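Local coordinates for OmpA family protein (Escherichia coli, PDB 5M38) that probably binds peptidoglycan through an OmpA-like domain, as the TagL component of the type VI secretion system, at residues Asn7-Ala10 / Leu11-Ala14; Asn29-Val32 / Asp33-Lys37. All coordinates share one frame; numbering follows the deposited sequence.

Contact 1 (Asn7-Ala10 / Leu11-Ala14)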
ATOM      1  N   ASN A   7      -1.515   5.242  -2.235  1.00 58.86           N
ATOM      2  CA  ASN A   7      -2.817   5.105  -1.567  1.00 57.70           C
ATOM      3  C   ASN A   7      -2.595   5.440  -0.099  1.00 64.59           C
ATOM      4  O   ASN A   7      -1.817   4.752   0.570  1.00 65.52           O
ATOM      5  CB  ASN A   7      -3.357   3.673  -1.628  1.00 53.40           C
ATOM      6  CG  ASN A   7      -3.867   3.156  -2.947  1.00 82.79           C
ATOM      7  OD1 ASN A   7      -3.294   2.225  -3.496  1.00 83.97           O
ATOM      8  ND2 ASN A   7      -5.028   3.594  -3.381  1.00 74.17           N
ATOM      9  N   SER A   8      -3.285   6.474   0.422  1.00 63.12           N
ATOM     10  CA  SER A   8      -3.178   6.872   1.827  1.00 63.58           C
ATOM     11  C   SER A   8      -3.863   5.832   2.707  1.00 69.43           C
ATOM     12  O   SER A   8      -4.704   5.088   2.211  1.00 70.06           O
ATOM     13  CB  SER A   8      -3.801   8.249   2.049  1.00 67.33           C
ATOM     14  OG  SER A   8      -3.557   8.733   3.364  1.00 79.56           O
ATOM     15  N   LEU A   9      -3.533   5.781   4.003  1.00 67.09           N
ATOM     16  CA  LEU A   9      -4.174   4.825   4.903  1.00 67.92           C
ATOM     17  C   LEU A   9      -5.546   5.380   5.417  1.00 75.64           C
ATOM     18  O   LEU A   9      -5.685   5.990   6.473  1.00 75.88           O
ATOM     19  CB  LEU A   9      -3.176   4.393   5.982  1.00 68.24           C
ATOM     20  CG  LEU A   9      -2.177   3.264   5.602  1.00 72.04           C
ATOM     21  CD1 LEU A   9      -1.987   3.105   4.147  1.00 71.37           C
ATOM     22  CD2 LEU A   9      -0.828   3.421   6.276  1.00 77.05           C
ATOM     23  N   ALA A  10      -6.505   5.317   4.484  1.00 74.94           N
ATOM     24  CA  ALA A  10      -7.944   5.632   4.435  1.00 72.67           C
ATOM     25  C   ALA A  10      -8.470   4.404   3.626  1.00 72.10           C
ATOM     26  O   ALA A  10      -9.322   4.495   2.731  1.00 70.29           O
ATOM     27  CB  ALA A  10      -8.141   6.882   3.617  1.00 73.69           C
ATOM     28  N   LEU A  11      -7.798   3.264   3.892  1.00 65.03           N
ATOM     29  CA  LEU A  11      -8.026   1.939   3.366  1.00 62.13           C
ATOM     30  C   LEU A  11      -8.252   1.065   4.577  1.00 61.14           C
ATOM     31  O   LEU A  11      -8.891   0.032   4.469  1.00 59.80           O
ATOM     32  CB  LEU A  11      -6.768   1.421   2.643  1.00 61.32           C
ATOM     33  CG  LEU A  11      -6.267   2.104   1.389  1.00 64.97           C
ATOM     34  CD1 LEU A  11      -4.855   1.606   1.072  1.00 64.76           C
ATOM     35  CD2 LEU A  11      -7.200   1.841   0.205  1.00 65.57           C
ATOM     36  N   PHE A  12      -7.711   1.486   5.733  1.00 56.58           N
ATOM     37  CA  PHE A  12      -7.733   0.735   6.988  1.00 55.31           C
ATOM     38  C   PHE A  12      -8.087   1.632   8.137  1.00 62.35           C
ATOM     39  O   PHE A  12      -7.861   2.841   8.065  1.00 63.22           O
ATOM     40  CB  PHE A  12      -6.317   0.167   7.274  1.00 54.82           C
ATOM     41  CG  PHE A  12      -5.665  -0.554   6.122  1.00 54.27           C
ATOM     42  CD1 PHE A  12      -4.771   0.107   5.282  1.00 56.89           C
ATOM     43  CD2 PHE A  12      -5.955  -1.890   5.860  1.00 55.20           C
ATOM     44  CE1 PHE A  12      -4.175  -0.565   4.199  1.00 57.44           C
ATOM     45  CE2 PHE A  12      -5.354  -2.557   4.781  1.00 57.79           C
ATOM     46  CZ  PHE A  12      -4.477  -1.890   3.956  1.00 55.80           C
ATOM     47  N   ASP A  13      -8.602   1.046   9.220  1.00 59.66           N
ATOM     48  CA  ASP A  13      -8.860   1.786  10.454  1.00 60.45           C
ATOM     49  C   ASP A  13      -7.564   1.671  11.291  1.00 65.00           C
ATOM     50  O   ASP A  13      -6.813   0.711  11.101  1.00 65.00           O
ATOM     51  CB  ASP A  13     -10.068   1.202  11.222  1.00 63.01           C
ATOM     52  CG  ASP A  13     -11.434   1.423  10.582  1.00 76.17           C
ATOM     53  OD1 ASP A  13     -11.856   2.611  10.449  1.00 74.41           O
ATOM     54  OD2 ASP A  13     -12.132   0.419  10.324  1.00 88.64           O
ATOM     55  N   ALA A  14      -7.290   2.635  12.199  1.00 61.89           N
ATOM     56  CA  ALA A  14      -6.085   2.673  13.051  1.00 61.66           C
ATOM     57  C   ALA A  14      -5.682   1.311  13.595  1.00 66.62           C
ATOM     58  O   ALA A  14      -6.491   0.641  14.237  1.00 67.05           O
ATOM     59  CB  ALA A  14      -6.282   3.650  14.195  1.00 62.89           C
TER

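Contact 2 (Asn29-Val32 / Asp33-Lys37)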
ATOM      1  N   ASN A  29      -9.824   2.758  -8.859  1.00 76.99           N
ATOM      2  CA  ASN A  29      -9.029   3.602  -9.767  1.00 77.47           C
ATOM      3  C   ASN A  29      -7.592   3.093  -9.922  1.00 82.21           C
ATOM      4  O   ASN A  29      -7.029   3.166 -11.021  1.00 82.70           O
ATOM      5  CB  ASN A  29      -9.076   5.105  -9.489  1.00 82.49           C
ATOM      6  CG  ASN A  29      -9.043   5.624  -8.074  1.00129.34           C
ATOM      7  OD1 ASN A  29      -8.022   5.561  -7.359  1.00132.72           O
ATOM      8  ND2 ASN A  29     -10.167   6.205  -7.667  1.00122.72           N
ATOM      9  N   ALA A  30      -7.042   2.518  -8.836  1.00 79.25           N
ATOM     10  CA  ALA A  30      -5.727   1.882  -8.815  1.00 78.34           C
ATOM     11  C   ALA A  30      -5.717   0.633  -9.720  1.00 81.54           C
ATOM     12  O   ALA A  30      -4.732   0.415 -10.421  1.00 80.37           O
ATOM     13  CB  ALA A  30      -5.358   1.497  -7.396  1.00 78.40           C
ATOM     14  N   LEU A  31      -6.828  -0.146  -9.737  1.00 78.29           N
ATOM     15  CA  LEU A  31      -7.012  -1.336 -10.575  1.00 78.61           C
ATOM     16  C   LEU A  31      -7.091  -1.001 -12.070  1.00 85.56           C
ATOM     17  O   LEU A  31      -6.645  -1.802 -12.889  1.00 85.01           O
ATOM     18  CB  LEU A  31      -8.237  -2.145 -10.111  1.00 78.70           C
ATOM     19  CG  LEU A  31      -8.611  -3.432 -10.852  1.00 82.87           C
ATOM     20  CD1 LEU A  31      -7.471  -4.407 -10.881  1.00 81.56           C
ATOM     21  CD2 LEU A  31      -9.748  -4.096 -10.177  1.00 85.89           C
ATOM     22  N   VAL A  32      -7.638   0.182 -12.424  1.00 84.66           N
ATOM     23  CA  VAL A  32      -7.723   0.636 -13.816  1.00 85.89           C
ATOM     24  C   VAL A  32      -6.289   0.867 -14.381  1.00 90.97           C
ATOM     25  O   VAL A  32      -5.967   0.410 -15.489  1.00 92.23           O
ATOM     26  CB  VAL A  32      -8.710   1.846 -13.966  1.00 90.99           C
ATOM     27  CG1 VAL A  32      -8.029   3.217 -13.958  1.00 90.69           C
ATOM     28  CG2 VAL A  32      -9.575   1.692 -15.207  1.00 92.15           C
ATOM     29  N   ASP A  33      -5.424   1.508 -13.563  1.00 87.19           N
ATOM     30  CA  ASP A  33      -4.028   1.800 -13.882  1.00 86.85           C
ATOM     31  C   ASP A  33      -3.228   0.498 -13.986  1.00 90.21           C
ATOM     32  O   ASP A  33      -2.397   0.373 -14.889  1.00 89.37           O
ATOM     33  CB  ASP A  33      -3.404   2.755 -12.830  1.00 88.40           C
ATOM     34  CG  ASP A  33      -4.177   4.041 -12.542  1.00102.91           C
ATOM     35  OD1 ASP A  33      -4.903   4.521 -13.451  1.00105.50           O
ATOM     36  OD2 ASP A  33      -4.038   4.582 -11.410  1.00108.35           O
ATOM     37  N   ILE A  34      -3.503  -0.476 -13.082  1.00 86.89           N
ATOM     38  CA  ILE A  34      -2.872  -1.805 -13.047  1.00 86.61           C
ATOM     39  C   ILE A  34      -3.240  -2.597 -14.295  1.00 93.79           C
ATOM     40  O   ILE A  34      -2.355  -3.198 -14.894  1.00 94.79           O
ATOM     41  CB  ILE A  34      -3.220  -2.578 -11.737  1.00 88.52           C
ATOM     42  CG1 ILE A  34      -2.408  -2.050 -10.548  1.00 87.22           C
ATOM     43  CG2 ILE A  34      -3.031  -4.092 -11.888  1.00 89.32           C
ATOM     44  CD1 ILE A  34      -2.898  -2.511  -9.217  1.00 89.31           C
ATOM     45  N   LYS A  35      -4.527  -2.579 -14.694  1.00 91.71           N
ATOM     46  CA  LYS A  35      -5.025  -3.306 -15.867  1.00 93.06           C
ATOM     47  C   LYS A  35      -4.415  -2.801 -17.182  1.00101.64           C
ATOM     48  O   LYS A  35      -4.321  -3.568 -18.147  1.00102.94           O
ATOM     49  CB  LYS A  35      -6.564  -3.329 -15.909  1.00 94.73           C
ATOM     50  CG  LYS A  35      -7.145  -4.457 -15.063  1.00 95.20           C
ATOM     51  CD  LYS A  35      -8.662  -4.543 -15.064  1.00105.04           C
ATOM     52  CE  LYS A  35      -9.191  -5.737 -14.289  1.00114.66           C
ATOM     53  NZ  LYS A  35      -9.042  -7.012 -15.040  1.00122.26           N
ATOM     54  N   ALA A  36      -3.951  -1.539 -17.200  1.00 99.93           N
ATOM     55  CA  ALA A  36      -3.289  -0.933 -18.355  1.00100.54           C
ATOM     56  C   ALA A  36      -1.832  -1.459 -18.502  1.00105.50           C
ATOM     57  O   ALA A  36      -1.401  -1.749 -19.618  1.00106.17           O
ATOM     58  CB  ALA A  36      -3.299   0.583 -18.220  1.00101.02           C
ATOM     59  N   LYS A  37      -1.110  -1.624 -17.362  1.00101.69           N
ATOM     60  CA  LYS A  37       0.302  -2.049 -17.275  1.00101.28           C
ATOM     61  C   LYS A  37       0.535  -3.399 -16.528  1.00106.79           C
ATOM     62  O   LYS A  37       1.596  -3.590 -15.906  1.00106.17           O
ATOM     63  CB  LYS A  37       1.148  -0.925 -16.621  1.00102.35           C
ATOM     64  CG  LYS A  37       1.091   0.408 -17.354  1.00113.09           C
ATOM     65  CD  LYS A  37       1.907   1.488 -16.680  1.00116.65           C
ATOM     66  CE  LYS A  37       1.728   2.774 -17.434  1.00125.14           C
ATOM     67  NZ  LYS A  37       2.737   3.784 -17.056  1.00132.35           N
TER

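Contact 1 (Asn7-Ala10 / Leu11-Ala14)
Leu-11 folds back on the end of the strand that leads into it. Most of the contact is apolar. Leu-11 CD1 lies 3.7 Å from Asn-7 CB, so the methyl meets the aliphatic root of the asparagine and not its amide. Leu-9 meets Phe-12, three residues on: Leu-9 CG sits 4.1 Å from Phe-12 CD1, at the edge of the ring and near the ring plane, and the two side chains meet at an angle. Leu-9 CD1 and Leu-11 CD1 are a looser pair at 4.5 Å.

The leucine also packs on a polar atom: its CG and CD1 both lie near Ser-8 O. Leu-11 has CG anti to its own carbonyl carbon (chi1 -65°), and this places CG 3.5 Å from Ser-8 O. Ser-8 O also accepts a weak backbone hydrogen bond of 2.9 Å from Ala-10 N.

Other parts of the fold pack on the contact. Leu-11 also touches Leu-27 of helix 24-36, and Phe-12 touches Arg-64 and Ala-67 of helix 54-74. Asn-7 pairs through its backbone with Val-109.

The weak bond closes an inverse gamma turn centred on Leu-9, which takes the chain out of edge strand 4-8 of the mixed sheet in the OmpA-like alpha/beta fold.

Contact 2 (Asn29-Val32 / Asp33-Lys37)
The Lys-35 chain crosses Leu-31, one helical turn earlier, at a slant. Lys-35 CB is 3.4 Å from Leu-31 O, and CG stays beside the same oxygen. CD moves off from it, and Lys-35 CE reaches the leucine side chain, 4.0 Å from Leu-31 CD1. The chain is extended until it bends at the last torsion (chi4 -76°). NZ then makes a weak hydrogen bond to the backbone oxygen of Gly-76.

The backbone bonds beneath are helical i to i+4. Lys-35 N gives one of 2.9 Å to Leu-31 O, and Ile-34 N gives one of 3.1 Å to Ala-30 O. The outer two, from Asp-33 N to Asn-29 O and from Ala-36 N to Val-32 O, are weak.

The carboxylate of Asp-33 folds back over the preceding turn. Asp-33 OD1 is 3.4 Å from Val-32 CG1. Asp-33 OD2 is 3.3 Å from Asn-29 O, but both are acceptors and no bond joins them. An alanine here takes the carboxylate away, which is likely to open a gap beside Val-32 CG1.

Ile-34 and Leu-31 also touch Met-72 of helix 54-74. Within the contact the side chains add one aliphatic pair, Leu-31 with Lys-35, and otherwise lie mostly against backbone carbonyls. All hydrogen bonds between the segments are backbone ones, so none depends on how a side chain is turned.

The two contacts follow each other along the chain, with centres about 19 Å apart and nearest atoms about 4 Å apart, without touching. Both are partly buried, but the centre of contact 1 is about 9 Å from the centre of the chain, that of contact 2 about 14 Å. Contact 1 has half its touching residues buried. Half of those in contact 2 are exposed. Both pack on helix 54-74, at different residues, and contact 1 also touches the earlier part of helix 24-36, which carries contact 2. Strand end and loop meet through apolar side chains without a hydrogen bond between them; the turn bond lies within 7-10. The helix end rests on repeated backbone bonds.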